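Alpha-1,3-glucanase (Bacillus circulans, PDB 5ZRU) probably hydrolyses alpha-1,3-glucan as a family GH87 glycoside hydrolase, this chain being its catalytic unit. Local coordinates at residues Gln258-Ser270 against Asn287-Gly300. Numbering follows the deposited sequence.
With ZN (zinc ion), chain G; PE5 (3,6,9,12,15,18,21,24-octaoxahexacosan-1-ol), chain C.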
# COMPACT_ATOMS: atom_id res chain seq x y z
N GLN A 258 0.94 18.20 -7.28
CA GLN A 258 2.12 17.60 -7.90
C GLN A 258 3.36 18.21 -7.27
O GLN A 258 3.66 19.38 -7.51
CB GLN A 258 2.13 17.83 -9.41
CG GLN A 258 3.40 17.28 -10.07
CD GLN A 258 3.46 15.77 -10.00
OE1 GLN A 258 2.60 15.09 -10.55
NE2 GLN A 258 4.48 15.25 -9.30
N PHE A 259 4.07 17.43 -6.45
CA PHE A 259 5.36 17.89 -5.96
C PHE A 259 6.39 17.73 -7.07
O PHE A 259 6.47 16.68 -7.70
CB PHE A 259 5.76 17.12 -4.71
CG PHE A 259 4.91 17.45 -3.51
CD1 PHE A 259 5.20 18.56 -2.72
CD2 PHE A 259 3.78 16.69 -3.21
CE1 PHE A 259 4.42 18.88 -1.64
CE2 PHE A 259 2.98 17.01 -2.12
CZ PHE A 259 3.30 18.10 -1.33
N THR A 260 7.17 18.79 -7.32
CA THR A 260 8.07 18.82 -8.46
C THR A 260 9.54 18.64 -8.10
O THR A 260 10.36 18.51 -9.02
CB THR A 260 7.91 20.14 -9.22
OG1 THR A 260 8.22 21.24 -8.35
CG2 THR A 260 6.49 20.29 -9.75
N ASN A 261 9.88 18.64 -6.82
CA ASN A 261 11.28 18.64 -6.41
C ASN A 261 11.73 17.22 -6.11
O ASN A 261 11.13 16.56 -5.26
CB ASN A 261 11.46 19.53 -5.18
CG ASN A 261 12.91 19.89 -4.90
OD1 ASN A 261 13.82 19.10 -5.13
ND2 ASN A 261 13.13 21.10 -4.38
N PRO A 262 12.76 16.70 -6.79
CA PRO A 262 13.21 15.32 -6.55
C PRO A 262 14.15 15.15 -5.36
O PRO A 262 14.52 14.02 -5.06
CB PRO A 262 13.94 14.98 -7.85
CG PRO A 262 14.59 16.29 -8.22
CD PRO A 262 13.55 17.35 -7.86
N ASN A 263 14.53 16.23 -4.68
CA ASN A 263 15.57 16.13 -3.68
C ASN A 263 15.04 15.63 -2.34
O ASN A 263 13.83 15.62 -2.08
CB ASN A 263 16.26 17.49 -3.51
CG ASN A 263 17.07 17.87 -4.73
OD1 ASN A 263 18.08 17.24 -5.01
ND2 ASN A 263 16.62 18.87 -5.48
N GLN A 264 15.98 15.20 -1.48
CA GLN A 264 15.66 14.83 -0.11
C GLN A 264 14.86 15.92 0.58
O GLN A 264 15.13 17.11 0.41
CB GLN A 264 16.94 14.59 0.69
CG GLN A 264 17.38 13.17 0.77
CD GLN A 264 18.79 13.06 1.29
OE1 GLN A 264 19.75 13.11 0.51
NE2 GLN A 264 18.93 12.93 2.60
N ALA A 265 13.87 15.49 1.37
CA ALA A 265 13.10 16.38 2.25
C ALA A 265 12.45 17.53 1.48
O ALA A 265 12.25 18.62 2.03
CB ALA A 265 13.96 16.92 3.39
N SER A 266 12.09 17.30 0.21
CA SER A 266 11.64 18.40 -0.65
C SER A 266 10.25 18.18 -1.23
O SER A 266 9.92 18.79 -2.25
CB SER A 266 12.66 18.62 -1.77
OG SER A 266 13.91 18.95 -1.20
N GLY A 267 9.43 17.35 -0.60
CA GLY A 267 8.06 17.18 -1.04
C GLY A 267 7.27 16.47 0.03
O GLY A 267 7.79 16.10 1.08
N GLY A 268 5.98 16.27 -0.25
CA GLY A 268 5.07 15.75 0.75
C GLY A 268 4.60 16.85 1.69
O GLY A 268 5.00 18.01 1.60
N ILE A 269 3.72 16.46 2.61
CA ILE A 269 3.08 17.39 3.54
C ILE A 269 3.53 17.09 4.96
O ILE A 269 3.44 15.94 5.41
CB ILE A 269 1.54 17.32 3.43
CG1 ILE A 269 1.09 17.87 2.08
CG2 ILE A 269 0.89 18.09 4.57
CD1 ILE A 269 -0.45 17.77 1.84
N SER A 270 4.00 18.12 5.66
CA SER A 270 4.36 17.99 7.07
C SER A 270 3.32 18.75 7.89
O SER A 270 3.22 19.97 7.76
CB SER A 270 5.76 18.52 7.35
OG SER A 270 5.97 18.70 8.75
N ASN A 287 7.80 13.84 -6.95
CA ASN A 287 8.84 13.69 -7.96
C ASN A 287 9.98 12.83 -7.41
O ASN A 287 11.17 13.10 -7.63
CB ASN A 287 9.38 15.04 -8.44
CG ASN A 287 10.18 14.91 -9.72
OD1 ASN A 287 10.05 13.90 -10.43
ND2 ASN A 287 11.00 15.91 -10.04
N LEU A 288 9.62 11.76 -6.70
CA LEU A 288 10.57 10.99 -5.90
C LEU A 288 10.83 9.63 -6.53
O LEU A 288 9.89 8.89 -6.83
CB LEU A 288 10.03 10.81 -4.48
CG LEU A 288 10.96 10.07 -3.52
CD1 LEU A 288 12.20 10.92 -3.24
CD2 LEU A 288 10.23 9.71 -2.23
N ARG A 289 12.12 9.28 -6.71
CA ARG A 289 12.48 7.97 -7.24
C ARG A 289 13.41 7.18 -6.33
O ARG A 289 13.83 6.08 -6.71
CB ARG A 289 13.13 8.08 -8.62
CG ARG A 289 14.37 8.98 -8.67
CD ARG A 289 15.10 8.85 -10.02
NE ARG A 289 15.95 7.66 -10.12
CZ ARG A 289 17.19 7.59 -9.65
NH1 ARG A 289 17.72 8.63 -9.02
NH2 ARG A 289 17.89 6.47 -9.79
N SER A 290 13.75 7.70 -5.15
CA SER A 290 14.68 7.03 -4.24
C SER A 290 14.21 7.15 -2.80
O SER A 290 13.64 8.17 -2.39
CB SER A 290 16.09 7.63 -4.37
OG SER A 290 16.97 7.10 -3.38
N ARG A 291 14.48 6.11 -2.02
CA ARG A 291 14.29 6.15 -0.57
C ARG A 291 15.39 6.91 0.15
O ARG A 291 15.25 7.18 1.35
CB ARG A 291 14.25 4.73 0.01
CG ARG A 291 12.96 3.98 -0.23
CD ARG A 291 12.89 2.71 0.62
NE ARG A 291 12.76 3.00 2.05
CZ ARG A 291 12.56 2.07 2.97
NH1 ARG A 291 12.47 0.79 2.61
NH2 ARG A 291 12.43 2.40 4.25
N TYR A 292 16.49 7.25 -0.54
CA TYR A 292 17.62 7.94 0.08
C TYR A 292 18.07 7.25 1.37
O TYR A 292 18.35 7.90 2.38
CB TYR A 292 17.29 9.41 0.35
CG TYR A 292 17.17 10.29 -0.88
CD1 TYR A 292 18.30 10.81 -1.51
CD2 TYR A 292 15.92 10.64 -1.39
CE1 TYR A 292 18.19 11.64 -2.60
CE2 TYR A 292 15.80 11.47 -2.49
CZ TYR A 292 16.94 11.97 -3.09
OH TYR A 292 16.84 12.80 -4.18
N GLY A 293 18.11 5.92 1.35
CA GLY A 293 18.51 5.14 2.52
C GLY A 293 17.83 5.51 3.83
O GLY A 293 18.50 5.72 4.84
N GLU A 294 16.49 5.57 3.82
CA GLU A 294 15.65 5.95 4.97
C GLU A 294 15.80 7.41 5.38
O GLU A 294 15.27 7.81 6.42
CB GLU A 294 15.90 5.06 6.19
CG GLU A 294 15.73 3.57 5.92
CD GLU A 294 17.06 2.83 5.83
OE1 GLU A 294 17.55 2.64 4.70
OE2 GLU A 294 17.61 2.46 6.88
N GLN A 295 16.50 8.23 4.59
CA GLN A 295 16.65 9.65 4.87
C GLN A 295 15.89 10.51 3.87
O GLN A 295 16.22 11.69 3.72
CB GLN A 295 18.12 10.06 4.88
CG GLN A 295 18.99 9.41 5.94
CD GLN A 295 20.45 9.87 5.85
OE1 GLN A 295 20.75 11.05 6.04
NE2 GLN A 295 21.34 8.95 5.53
N ALA A 296 14.89 9.95 3.18
CA ALA A 296 14.21 10.72 2.14
C ALA A 296 13.41 11.88 2.74
O ALA A 296 13.33 12.95 2.13
CB ALA A 296 13.29 9.82 1.31
N VAL A 297 12.82 11.68 3.93
CA VAL A 297 11.92 12.64 4.57
C VAL A 297 10.94 13.19 3.54
O VAL A 297 10.82 14.40 3.34
CB VAL A 297 12.72 13.77 5.25
CG1 VAL A 297 11.81 14.57 6.18
CG2 VAL A 297 13.88 13.16 6.02
N TYR A 298 10.21 12.29 2.89
CA TYR A 298 9.43 12.65 1.70
C TYR A 298 8.22 11.72 1.66
O TYR A 298 7.92 11.08 0.64
CB TYR A 298 10.33 12.56 0.46
CG TYR A 298 9.93 13.32 -0.79
CD1 TYR A 298 8.62 13.33 -1.26
CD2 TYR A 298 10.90 13.99 -1.55
CE1 TYR A 298 8.27 14.00 -2.43
CE2 TYR A 298 10.57 14.65 -2.73
CZ TYR A 298 9.25 14.64 -3.17
OH TYR A 298 8.91 15.30 -4.33
N LYS A 299 7.55 11.58 2.80
CA LYS A 299 6.30 10.84 2.84
C LYS A 299 5.16 11.75 2.42
O LYS A 299 5.26 12.98 2.49
CB LYS A 299 6.04 10.28 4.24
CG LYS A 299 7.11 9.32 4.78
CD LYS A 299 8.12 10.04 5.68
CE LYS A 299 9.03 9.03 6.39
NZ LYS A 299 10.02 9.69 7.29
N GLY A 300 4.06 11.14 1.96
CA GLY A 300 2.91 11.94 1.54
C GLY A 300 2.40 12.84 2.66
O GLY A 300 2.16 14.03 2.46
ZN ZN G . 19.32 1.36 6.66
C48 PE5 C . 6.90 16.04 -12.20
C50 PE5 C . 7.25 14.57 -11.95
O1 PE5 C . 7.85 14.02 -13.09
C1 PE5 C . 8.28 12.69 -12.96
C2 PE5 C . 8.73 12.12 -14.30
O2 PE5 C . 7.64 12.06 -15.18
C3 PE5 C . 7.94 11.70 -16.50
C4 PE5 C . 6.66 11.73 -17.34
O3 PE5 C . 5.69 10.90 -16.78
C5 PE5 C . 4.49 10.76 -17.50
C6 PE5 C . 3.28 10.95 -16.56
O4 PE5 C . 2.89 9.74 -15.97
C7 PE5 C . 2.50 9.82 -14.62
C8 PE5 C . 1.43 10.89 -14.42
O5 PE5 C . 1.33 11.20 -13.07
C9 PE5 C . 0.58 12.35 -12.78
C10 PE5 C . -0.77 11.93 -12.22
O6 PE5 C . -1.79 12.52 -12.97
C11 PE5 C . -3.03 11.88 -12.88
C12 PE5 C . -3.98 12.42 -13.94
O7 PE5 C . -5.05 13.00 -13.27
C13 PE5 C . -6.30 12.78 -13.85
C14 PE5 C . -7.23 13.93 -13.44
O8 PE5 C . -6.47 15.10 -13.38
C15 PE5 C . -7.15 16.25 -12.94
C16 PE5 C . -7.17 17.29 -14.07
O52 PE5 C . -6.28 18.34 -13.80
O HOH W 1 14.23 11.37 -6.23
O HOH W 2 19.71 0.39 8.82
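Tyr298 lies inside the turn made by 258-270, its ring sandwiched between Gly267, packed on one face, and Leu288 CB of its own loop on the other. Gly267 CA stands 3.7 Å from the centroid of the Tyr298 ring in a CH-pi contact over the face. With CG anti to the backbone N (chi1 -159°), the ring reaches across so that Tyr298 OH donates to Asn261 O at 2.7 Å; the same hydroxyl accepts the backbone N-H of Asn287. Asn261 O and Asn263 O both lie at the ring's edge, in its plane.

Tyr292 repeats the scheme further along the loop. Tyr292 OH donates to Pro262 O (2.8 Å), which also takes a water held by Arg289 N, while Gln264 lays its CG over the face of the Tyr292 ring, 3.5 Å from the centroid. Beyond CG the Gln264 chain runs extended, and NE2 reaches Gln295 O at 3.2 Å from above the carbonyl plane. At the other end Asn287 ND2 bonds Thr260 O (2.9 Å), also from above the carbonyl plane, and passes alongside the Pro262 ring.

Backbone bonds Ala265 N to Ala296 O (2.7 Å) and Ile269 N to Gly300 O tie the two segments together beside these side chains. Val297 O, buried here, has no conventional partner, but Ala265 CA-H points at it almost straight (172° at H). An Asx turn at Asn261 and a type II beta turn from Asn263 to Ser266 shape the first segment. Glu294, in the outer bend of 287-300, binds zinc together with His123. These are stacked loops between strands of successive coils in a right-handed parallel beta-helix, the pectate-lyase-like fold of the catalytic domain.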